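Local coordinates for protein 6-phosphogluconolactonase (Thermotoga maritima, PDB 1PBT) that catalyses the hydrolysis of 6-phosphogluconolactone to 6-phosphogluconate, the second step in the oxidative stage of the pentose phosphate pathway, at residues A[183-186]-A[187-191]. Numbering follows the deposited sequence.
Sequences GDPK and VPRVT. With SO4 (sulfate ion), chain B.
Arg189 and Pro185 meet where the loop 183-186 curls back beside strand 189-192. From CB, the arginine's CG stands anti to the carbonyl carbon (chi1 -44°), and a bend at chi2 (-68°) brings its end nearer to the loop. NE, the first polar atom, makes weak hydrogen bonds to Val187 O, at the edge of the guanidinium, and to Ser182 O. Beyond CZ, Arg189 NH2 gives a nearly straight hydrogen bond to Pro185 O (3.1 Å, 161°), which lies close to the guanidinium plane. NH1 bonds to Ser163 OG, and the two terminal nitrogens share one sulfate oxygen, O4, at 3.2 Å from Arg189 NH1 and 3.1 Å from Arg189 NH2. Together these bonds, with Pro185 O, Ser163 OG and the sulfate as the main acceptors, hold the guanidinium in its orientation, and a lysine in place of Arg189 would probably be unable to grip Pro185 O and the sulfate together, leaving the loop less firmly tied to the anion site.

Pro185 follows a cis peptide bond, which suits the tight bend. Pro185 O also accepts a weak hydrogen bond from Val187 N (2.9 Å), closing an inverse gamma turn centred on Lys186, whose extended chain leads outward. Pro185 CB rests 4.2 Å from Val187 CG1, a small apolar patch. Gly183 has positive phi, and a CB there would collide with Arg189 NH2. The sulfate, probably from the crystallisation liquor, is also hydrogen-bonded by His160 and Arg92 and marks an anion-binding pocket, probably where the substrate's phosphate would sit in this sugar-phosphate family.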
loop_
_atom_site.group_PDB
_atom_site.type_symbol
_atom_site.label_atom_id
_atom_site.label_comp_id
_atom_site.label_asym_id
_atom_site.label_seq_id
_atom_site.Cartn_x
_atom_site.Cartn_y
_atom_site.Cartn_z
ATOM N N GLY A 183 -13.540 8.945 -5.272
ATOM C CA GLY A 183 -13.319 7.666 -5.918
ATOM C C GLY A 183 -14.598 6.897 -6.145
ATOM O O GLY A 183 -15.682 7.473 -6.218
ATOM N N ASP A 184 -14.443 5.588 -6.257
ATOM C CA ASP A 184 -15.540 4.676 -6.465
ATOM C C ASP A 184 -15.186 3.424 -5.651
ATOM O O ASP A 184 -14.217 2.722 -5.963
ATOM C CB ASP A 184 -15.658 4.293 -7.953
ATOM C CG ASP A 184 -16.927 3.525 -8.251
ATOM O OD1 ASP A 184 -17.986 3.917 -7.717
ATOM O OD2 ASP A 184 -16.872 2.556 -9.019
ATOM N N PRO A 185 -15.977 3.096 -4.618
ATOM C CA PRO A 185 -17.175 3.795 -4.157
ATOM C C PRO A 185 -16.911 5.248 -3.783
ATOM O O PRO A 185 -15.848 5.593 -3.259
ATOM C CB PRO A 185 -17.630 2.950 -2.961
ATOM C CG PRO A 185 -16.383 2.284 -2.488
ATOM C CD PRO A 185 -15.654 1.958 -3.736
ATOM N N LYS A 186 -17.882 6.108 -4.054
ATOM C CA LYS A 186 -17.707 7.518 -3.727
ATOM C C LYS A 186 -18.032 7.750 -2.261
ATOM O O LYS A 186 -19.137 8.179 -1.897
ATOM C CB LYS A 186 -18.594 8.405 -4.606
ATOM C CG LYS A 186 -18.273 9.898 -4.459
ATOM C CD LYS A 186 -19.106 10.762 -5.418
ATOM C CE LYS A 186 -18.820 12.262 -5.245
ATOM N NZ LYS A 186 -19.623 13.127 -6.167
ATOM N N VAL A 187 -17.043 7.462 -1.423
ATOM C CA VAL A 187 -17.166 7.607 0.011
ATOM C C VAL A 187 -15.942 8.314 0.577
ATOM O O VAL A 187 -14.886 8.343 -0.062
ATOM C CB VAL A 187 -17.278 6.225 0.668
ATOM C CG1 VAL A 187 -18.532 5.529 0.200
ATOM C CG2 VAL A 187 -16.064 5.389 0.296
ATOM N N PRO A 188 -16.074 8.906 1.774
ATOM C CA PRO A 188 -14.935 9.598 2.381
ATOM C C PRO A 188 -13.823 8.562 2.579
ATOM O O PRO A 188 -14.108 7.372 2.756
ATOM C CB PRO A 188 -15.494 10.089 3.714
ATOM C CG PRO A 188 -16.982 10.140 3.494
ATOM C CD PRO A 188 -17.224 8.897 2.691
ATOM N N ARG A 189 -12.571 8.998 2.557
ATOM C CA ARG A 189 -11.450 8.065 2.729
ATOM C C ARG A 189 -10.468 8.560 3.778
ATOM O O ARG A 189 -10.411 9.752 4.066
ATOM C CB ARG A 189 -10.635 7.919 1.426
ATOM C CG ARG A 189 -11.408 7.777 0.131
ATOM C CD ARG A 189 -12.129 6.470 0.098
ATOM N NE ARG A 189 -12.707 6.170 -1.207
ATOM C CZ ARG A 189 -12.101 5.457 -2.153
ATOM N NH1 ARG A 189 -10.878 4.974 -1.957
ATOM N NH2 ARG A 189 -12.747 5.162 -3.272
ATOM N N VAL A 190 -9.689 7.634 4.335
ATOM C CA VAL A 190 -8.624 7.976 5.282
ATOM C C VAL A 190 -7.396 7.430 4.542
ATOM O O VAL A 190 -7.404 6.295 4.072
ATOM C CB VAL A 190 -8.779 7.271 6.651
ATOM C CG1 VAL A 190 -7.530 7.525 7.507
ATOM C CG2 VAL A 190 -10.032 7.793 7.372
ATOM N N THR A 191 -6.337 8.222 4.428
ATOM C CA THR A 191 -5.190 7.770 3.651
ATOM C C THR A 191 -3.850 8.263 4.141
ATOM O O THR A 191 -3.745 9.336 4.749
ATOM C CB THR A 191 -5.341 8.235 2.163
ATOM O OG1 THR A 191 -4.290 7.687 1.350
ATOM C CG2 THR A 191 -5.288 9.759 2.084
HETATM S S SO4 B . -9.568 2.432 -4.941
HETATM O O1 SO4 B . -9.376 1.048 -4.443
HETATM O O2 SO4 B . -8.434 3.248 -4.450
HETATM O O3 SO4 B . -9.575 2.424 -6.423
HETATM O O4 SO4 B . -10.856 2.998 -4.467
#